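Local coordinates for protein hydrogenase maturation protease (Wolinella succinogenes, PDB 3PU6) that probably acts as an endopeptidase that matures, and thereby activates, a hydrogenase, at residues F75-D80 with K106-G111; D18-A23 with A62-G67. All blocks are in the same frame, centred on the assembly; numbering follows the deposited sequence.

Contact 1 of 2, residues F75-D80 with K106-G111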
ATOM      1  N   PHE A  75     -10.018  -1.763   1.763  1.00 32.15           N
ATOM      2  CA  PHE A  75      -9.637  -1.922   0.369  1.00 30.72           C
ATOM      3  C   PHE A  75     -10.580  -1.181  -0.581  1.00 30.16           C
ATOM      4  O   PHE A  75     -11.659  -1.657  -0.861  1.00 32.62           O
ATOM      5  CB  PHE A  75      -9.577  -3.415   0.050  1.00 32.55           C
ATOM      6  CG  PHE A  75      -8.704  -3.754  -1.122  1.00 32.22           C
ATOM      7  CD1 PHE A  75      -7.616  -2.962  -1.445  1.00 31.11           C
ATOM      8  CD2 PHE A  75      -8.962  -4.879  -1.889  1.00 32.04           C
ATOM      9  CE1 PHE A  75      -6.811  -3.281  -2.523  1.00 32.60           C
ATOM     10  CE2 PHE A  75      -8.165  -5.201  -2.969  1.00 32.42           C
ATOM     11  CZ  PHE A  75      -7.096  -4.404  -3.293  1.00 32.64           C
ATOM     12  N   LEU A  76     -10.176  -0.017  -1.083  1.00 30.03           N
ATOM     13  CA  LEU A  76     -11.107   0.853  -1.802  1.00 30.82           C
ATOM     14  C   LEU A  76     -10.591   1.425  -3.117  1.00 32.28           C
ATOM     15  O   LEU A  76      -9.424   1.757  -3.238  1.00 32.17           O
ATOM     16  CB  LEU A  76     -11.493   2.025  -0.912  1.00 32.52           C
ATOM     17  CG  LEU A  76     -12.064   1.755   0.476  1.00 31.70           C
ATOM     18  CD1 LEU A  76     -11.527   2.782   1.394  1.00 31.62           C
ATOM     19  CD2 LEU A  76     -13.562   1.826   0.456  1.00 32.50           C
ATOM     20  N   ASP A  77     -11.483   1.580  -4.086  1.00 33.09           N
ATOM     21  CA  ASP A  77     -11.134   2.164  -5.370  1.00 34.46           C
ATOM     22  C   ASP A  77     -11.440   3.645  -5.369  1.00 36.42           C
ATOM     23  O   ASP A  77     -12.598   4.032  -5.529  1.00 37.46           O
ATOM     24  CB  ASP A  77     -11.941   1.498  -6.482  1.00 37.12           C
ATOM     25  CG  ASP A  77     -11.838   2.237  -7.814  1.00 40.43           C
ATOM     26  OD1 ASP A  77     -10.882   3.033  -8.006  1.00 37.97           O
ATOM     27  OD2 ASP A  77     -12.724   2.004  -8.671  1.00 41.06           O
ATOM     28  N   LEU A  78     -10.403   4.472  -5.211  1.00 37.31           N
ATOM     29  CA  LEU A  78     -10.584   5.929  -5.080  1.00 37.63           C
ATOM     30  C   LEU A  78     -10.847   6.634  -6.407  1.00 38.80           C
ATOM     31  O   LEU A  78     -11.030   7.841  -6.451  1.00 39.80           O
ATOM     32  CB  LEU A  78      -9.438   6.566  -4.296  1.00 36.63           C
ATOM     33  CG  LEU A  78      -9.325   5.919  -2.912  1.00 35.83           C
ATOM     34  CD1 LEU A  78      -8.263   6.580  -2.083  1.00 36.37           C
ATOM     35  CD2 LEU A  78     -10.657   5.931  -2.170  1.00 34.69           C
ATOM     36  N   SER A  79     -10.883   5.851  -7.478  1.00 39.93           N
ATOM     37  CA  SER A  79     -11.430   6.276  -8.756  1.00 40.86           C
ATOM     38  C   SER A  79     -12.920   6.588  -8.614  1.00 41.52           C
ATOM     39  O   SER A  79     -13.447   7.504  -9.248  1.00 44.50           O
ATOM     40  CB  SER A  79     -11.224   5.170  -9.800  1.00 42.45           C
ATOM     41  OG  SER A  79     -12.350   5.032 -10.649  1.00 44.18           O
ATOM     42  N   ASP A  80     -13.605   5.817  -7.785  1.00 39.94           N
ATOM     43  CA  ASP A  80     -14.992   6.111  -7.486  1.00 40.22           C
ATOM     44  C   ASP A  80     -15.082   7.420  -6.703  1.00 40.79           C
ATOM     45  O   ASP A  80     -14.555   7.524  -5.602  1.00 39.79           O
ATOM     46  CB  ASP A  80     -15.611   4.983  -6.671  1.00 38.80           C
ATOM     47  CG  ASP A  80     -17.092   5.166  -6.484  1.00 39.27           C
ATOM     48  OD1 ASP A  80     -17.784   5.213  -7.515  1.00 37.94           O
ATOM     49  OD2 ASP A  80     -17.567   5.274  -5.329  1.00 37.85           O
ATOM     50  N   LYS A 106      -7.358   4.581 -11.764  1.00 40.45           N
ATOM     51  CA  LYS A 106      -7.382   3.441 -10.860  1.00 39.13           C
ATOM     52  C   LYS A 106      -6.402   3.570  -9.700  1.00 38.17           C
ATOM     53  O   LYS A 106      -5.440   2.808  -9.621  1.00 35.76           O
ATOM     54  CB  LYS A 106      -7.062   2.153 -11.591  1.00 39.23           C
ATOM     55  CG  LYS A 106      -8.267   1.402 -12.079  1.00 44.78           C
ATOM     56  CD  LYS A 106      -9.365   1.346 -11.028  1.00 44.07           C
ATOM     57  CE  LYS A 106     -10.564   0.590 -11.581  1.00 44.49           C
ATOM     58  NZ  LYS A 106     -11.779   0.829 -10.764  1.00 47.46           N
ATOM     59  N   THR A 107      -6.654   4.517  -8.796  1.00 36.48           N
ATOM     60  CA  THR A 107      -5.941   4.553  -7.532  1.00 34.80           C
ATOM     61  C   THR A 107      -6.716   3.829  -6.444  1.00 34.43           C
ATOM     62  O   THR A 107      -7.776   4.271  -6.008  1.00 34.82           O
ATOM     63  CB  THR A 107      -5.669   5.980  -7.034  1.00 36.76           C
ATOM     64  OG1 THR A 107      -4.914   6.695  -8.018  1.00 39.51           O
ATOM     65  CG2 THR A 107      -4.880   5.929  -5.721  1.00 33.71           C
ATOM     66  N   ILE A 108      -6.152   2.728  -5.984  1.00 32.04           N
ATOM     67  CA  ILE A 108      -6.774   1.932  -4.961  1.00 30.92           C
ATOM     68  C   ILE A 108      -6.022   2.054  -3.649  1.00 29.82           C
ATOM     69  O   ILE A 108      -4.810   1.898  -3.623  1.00 30.19           O
ATOM     70  CB  ILE A 108      -6.832   0.455  -5.410  1.00 31.22           C
ATOM     71  CG1 ILE A 108      -7.820   0.312  -6.576  1.00 31.74           C
ATOM     72  CG2 ILE A 108      -7.200  -0.450  -4.246  1.00 30.03           C
ATOM     73  CD1 ILE A 108      -7.421  -0.714  -7.573  1.00 32.88           C
ATOM     74  N   PHE A 109      -6.745   2.333  -2.560  1.00 30.80           N
ATOM     75  CA  PHE A 109      -6.154   2.316  -1.216  1.00 30.07           C
ATOM     76  C   PHE A 109      -6.289   0.954  -0.543  1.00 29.47           C
ATOM     77  O   PHE A 109      -7.327   0.324  -0.626  1.00 30.60           O
ATOM     78  CB  PHE A 109      -6.729   3.424  -0.302  1.00 30.16           C
ATOM     79  CG  PHE A 109      -6.104   3.452   1.080  1.00 30.48           C
ATOM     80  CD1 PHE A 109      -4.838   3.983   1.281  1.00 31.56           C
ATOM     81  CD2 PHE A 109      -6.759   2.897   2.168  1.00 30.09           C
ATOM     82  CE1 PHE A 109      -4.247   3.962   2.554  1.00 32.38           C
ATOM     83  CE2 PHE A 109      -6.175   2.881   3.437  1.00 30.29           C
ATOM     84  CZ  PHE A 109      -4.924   3.407   3.628  1.00 32.03           C
ATOM     85  N   LEU A 110      -5.223   0.508   0.114  1.00 29.11           N
ATOM     86  CA  LEU A 110      -5.239  -0.709   0.917  1.00 29.67           C
ATOM     87  C   LEU A 110      -4.699  -0.468   2.326  1.00 30.01           C
ATOM     88  O   LEU A 110      -3.487  -0.431   2.522  1.00 30.09           O
ATOM     89  CB  LEU A 110      -4.397  -1.788   0.247  1.00 30.27           C
ATOM     90  CG  LEU A 110      -4.498  -3.235   0.760  1.00 31.08           C
ATOM     91  CD1 LEU A 110      -3.830  -4.173  -0.215  1.00 30.93           C
ATOM     92  CD2 LEU A 110      -3.906  -3.419   2.145  1.00 30.99           C
ATOM     93  N   GLY A 111      -5.596  -0.312   3.301  1.00 30.32           N
ATOM     94  CA  GLY A 111      -5.208  -0.053   4.676  1.00 30.28           C
ATOM     95  C   GLY A 111      -5.143  -1.317   5.506  1.00 30.43           C
ATOM     96  O   GLY A 111      -6.059  -2.128   5.475  1.00 31.78           O
TER
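Asp77 and Lys106 meet in a salt bridge where the outermost strand 73-77 runs into a turn. Lys106 NZ lies 2.6 Å from Asp77 OD2 and approaches from above the carboxylate plane, 57° out of it, while the two side chains cross at about a right angle. The lysine chain is bent at chi2 (-44°), which turns its CD back toward the aspartate. On the same face of the sheet, the Phe75 ring presents CE1 to Ile108 CG2 at 3.3 Å and CD1 to Leu110 CB at 3.8 Å, both obliquely, with Phe109 O near the ring plane at its edge. On the opposite face from Phe75, beyond the strand end, Leu78 lies beside Phe109 and points the same way, Leu78 CD1 3.9 Å from Phe109 CB. Backbone bonds hold these groups in register: Leu76 N gives to Phe109 O at 2.9 Å, and Phe109 N returns to Leu76 O. Leu78 N reaches Thr107 O just beyond the last antiparallel pair. Asp77 to Asp80 then form a type I turn, closed by Asp80 N on Asp77 O. An alanine in place of Asp77 would probably leave the Lys106 ammonium without its carboxylate mate and its chain freer to swing. Farther out, helix 128-147 covers Phe75, Ile108 and Leu110 through Leu144, Ile141 and Arg140, while Ile97 and Thr83 pack on Leu78. Arg101 NE bonds Leu78 O, and Thr107 OG1 is taken up by Cys104 O. The contact thus joins an edge strand antiparallel to an otherwise parallel sheet: apolar side chains pack on both faces, main-chain bonds set the alignment, and one ion pair closes the end where the strand turns toward helix 81-85.

Contact 2 of 2, residues D18-A23 with A62-G67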
ATOM      1  N   ASP A  18       4.460  -0.763  11.831  1.00 29.91           N
ATOM      2  CA  ASP A  18       4.237   0.333  10.894  1.00 31.19           C
ATOM      3  C   ASP A  18       4.979   0.068   9.591  1.00 30.75           C
ATOM      4  O   ASP A  18       4.851   0.806   8.613  1.00 31.36           O
ATOM      5  CB  ASP A  18       4.636   1.675  11.503  1.00 31.74           C
ATOM      6  CG  ASP A  18       4.417   2.845  10.550  1.00 34.72           C
ATOM      7  OD1 ASP A  18       3.263   3.069  10.096  1.00 34.64           O
ATOM      8  OD2 ASP A  18       5.413   3.564  10.273  1.00 36.80           O
ATOM      9  N   GLY A  19       5.742  -1.012   9.579  1.00 30.05           N
ATOM     10  CA  GLY A  19       6.343  -1.462   8.346  1.00 31.20           C
ATOM     11  C   GLY A  19       5.575  -2.583   7.666  1.00 31.26           C
ATOM     12  O   GLY A  19       6.092  -3.180   6.729  1.00 33.23           O
ATOM     13  N   VAL A  20       4.357  -2.870   8.124  1.00 28.63           N
ATOM     14  CA  VAL A  20       3.587  -3.977   7.586  1.00 30.15           C
ATOM     15  C   VAL A  20       3.454  -3.867   6.080  1.00 30.68           C
ATOM     16  O   VAL A  20       3.610  -4.870   5.384  1.00 30.37           O
ATOM     17  CB  VAL A  20       2.167  -4.143   8.253  1.00 30.44           C
ATOM     18  CG1 VAL A  20       1.194  -3.036   7.807  1.00 28.30           C
ATOM     19  CG2 VAL A  20       1.598  -5.520   7.972  1.00 26.22           C
ATOM     20  N   ALA A  21       3.174  -2.658   5.585  1.00 29.35           N
ATOM     21  CA  ALA A  21       3.028  -2.450   4.149  1.00 29.75           C
ATOM     22  C   ALA A  21       4.362  -2.609   3.396  1.00 31.70           C
ATOM     23  O   ALA A  21       4.370  -2.878   2.204  1.00 32.20           O
ATOM     24  CB  ALA A  21       2.399  -1.114   3.855  1.00 29.19           C
ATOM     25  N   ILE A  22       5.482  -2.444   4.089  1.00 31.12           N
ATOM     26  CA  ILE A  22       6.773  -2.714   3.491  1.00 32.47           C
ATOM     27  C   ILE A  22       6.887  -4.215   3.355  1.00 33.79           C
ATOM     28  O   ILE A  22       7.349  -4.737   2.335  1.00 35.30           O
ATOM     29  CB  ILE A  22       7.970  -2.192   4.338  1.00 33.57           C
ATOM     30  CG1 ILE A  22       7.821  -0.709   4.677  1.00 31.34           C
ATOM     31  CG2 ILE A  22       9.257  -2.427   3.606  1.00 33.74           C
ATOM     32  CD1 ILE A  22       7.476   0.120   3.514  1.00 32.00           C
ATOM     33  N   ALA A  23       6.460  -4.925   4.389  1.00 32.90           N
ATOM     34  CA  ALA A  23       6.471  -6.377   4.334  1.00 32.73           C
ATOM     35  C   ALA A  23       5.641  -6.881   3.130  1.00 34.82           C
ATOM     36  O   ALA A  23       6.106  -7.682   2.315  1.00 36.85           O
ATOM     37  CB  ALA A  23       5.971  -6.941   5.630  1.00 31.06           C
ATOM     38  N   ALA A  62      -0.457   1.027  -0.334  1.00 29.81           N
ATOM     39  CA  ALA A  62      -0.666   0.316   0.918  1.00 29.77           C
ATOM     40  C   ALA A  62       0.022   0.977   2.125  1.00 30.62           C
ATOM     41  O   ALA A  62       1.130   1.497   2.013  1.00 30.51           O
ATOM     42  CB  ALA A  62      -0.206  -1.104   0.780  1.00 27.82           C
ATOM     43  N   ASP A  63      -0.643   0.928   3.282  1.00 30.33           N
ATOM     44  CA  ASP A  63      -0.144   1.577   4.497  1.00 31.06           C
ATOM     45  C   ASP A  63      -0.656   0.894   5.747  1.00 30.51           C
ATOM     46  O   ASP A  63      -1.725   0.313   5.739  1.00 30.21           O
ATOM     47  CB  ASP A  63      -0.560   3.055   4.546  1.00 30.00           C
ATOM     48  CG  ASP A  63       0.367   3.883   5.424  1.00 34.16           C
ATOM     49  OD1 ASP A  63       1.375   3.313   5.917  1.00 33.38           O
ATOM     50  OD2 ASP A  63       0.107   5.101   5.619  1.00 35.92           O
ATOM     51  N   ALA A  64       0.116   0.967   6.824  1.00 31.07           N
ATOM     52  CA  ALA A  64      -0.387   0.626   8.146  1.00 30.79           C
ATOM     53  C   ALA A  64      -1.405   1.680   8.550  1.00 32.08           C
ATOM     54  O   ALA A  64      -1.265   2.855   8.214  1.00 31.24           O
ATOM     55  CB  ALA A  64       0.743   0.588   9.156  1.00 29.22           C
HETATM   56  N   MSE A  65      -2.451   1.271   9.253  1.00 32.88           N
HETATM   57  CA  MSE A  65      -3.295   2.268   9.908  1.00 35.93           C
HETATM   58  C   MSE A  65      -3.607   1.837  11.326  1.00 33.81           C
HETATM   59  O   MSE A  65      -4.140   0.756  11.561  1.00 32.91           O
HETATM   60  CB  MSE A  65      -4.548   2.590   9.102  1.00 36.24           C
HETATM   61  CG  MSE A  65      -5.189   1.390   8.478  1.00 36.89           C
HETATM   62 SE   MSE A  65      -6.675   1.924   7.345  1.00 72.37          SE
HETATM   63  CE  MSE A  65      -7.787   0.286   7.462  1.00 35.41           C
ATOM     64  N   SER A  66      -3.214   2.679  12.274  1.00 36.00           N
ATOM     65  CA  SER A  66      -3.202   2.285  13.684  1.00 36.76           C
ATOM     66  C   SER A  66      -4.447   2.733  14.446  1.00 37.93           C
ATOM     67  O   SER A  66      -5.254   3.516  13.935  1.00 36.82           O
ATOM     68  CB  SER A  66      -1.915   2.739  14.395  1.00 35.27           C
ATOM     69  OG  SER A  66      -1.523   4.044  13.997  1.00 38.11           O
ATOM     70  N   GLY A  67      -4.580   2.201  15.663  1.00 38.61           N
ATOM     71  CA  GLY A  67      -5.749   2.392  16.508  1.00 40.38           C
ATOM     72  C   GLY A  67      -5.770   1.452  17.707  1.00 39.80           C
ATOM     73  O   GLY A  67      -4.910   0.579  17.838  1.00 37.42           O
TER
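Val20 and Ala21 are set against Ala64 and Ala62 by a helix turn that begins at Gly19 O, which two backbone N-H groups grip, Ala23 N at 2.9 Å and, weakly, Ile22 N. No hydrogen bond spans the two segments; they meet through small side chains. Ala21 points its methyl at strand 58-66, where CB rests 3.4 Å from Ala62 O, 3.7 Å from Asp63 N and 4.0 Å from Ala62 CB. The first helix turn thus comes close to the strand backbone, Ala21 CA 5.1 Å from Asp63 CA. Ala64 CB fits between two neighbours of the helix start: Val20 CG1 at 3.9 Å and Asp18 OD1 at 3.7 Å. The rotation of Val20, with CG1 between the backbone N and the carbonyl carbon (chi1 73°), is what places that methyl on Ala64 CB. The Asp18 and Asp63 carboxylates come near each other without touching, OD1 to OD1 4.6 Å. Each has a weak tether: Asp18 OD2 takes Asn12 N, and Asp63 OD1 takes Ala64 N at a strongly bent 116°. Around them, strand 58-66 is bonded on one side to Leu8 and Val10 and on the other to Leu110 and Ile112, so it is paired on both of its sides beneath the helix. Ile112 also touches Val20, and Val114 touches Ala64. The alanines allow helix 20-31 to approach its sheet closely, in the manner of an alpha/beta sandwich. The two carboxylates lie close together near the C-terminal end of this parallel strand, an arrangement consistent with the two carboxylate ligands of the metal site in related hydrogenase maturation proteases, which a histidine completes, though the geometry here establishes no metal.

The two contacts share one mixed five-stranded sheet, their centres about 16 Å apart. Contact 2 lies on strand 58-66, at the middle of the order, beneath helix 20-31; contact 1 pairs the neighbouring strand 106-114 with the antiparallel edge strand 73-77. They come in series along the chain, contact 2 closing before contact 1 opens, and strands 58-66 and 73-77 follow each other directly. They also touch: Leu110 O probably accepts a hydrogen bond from Asp63 N, and the selenium of Met65 packs against Phe109 CE2. Strand 106-114 therefore links the edge pair to the strand carrying Asp63, so contact 1 borders the part of the sheet that probably builds the metal site.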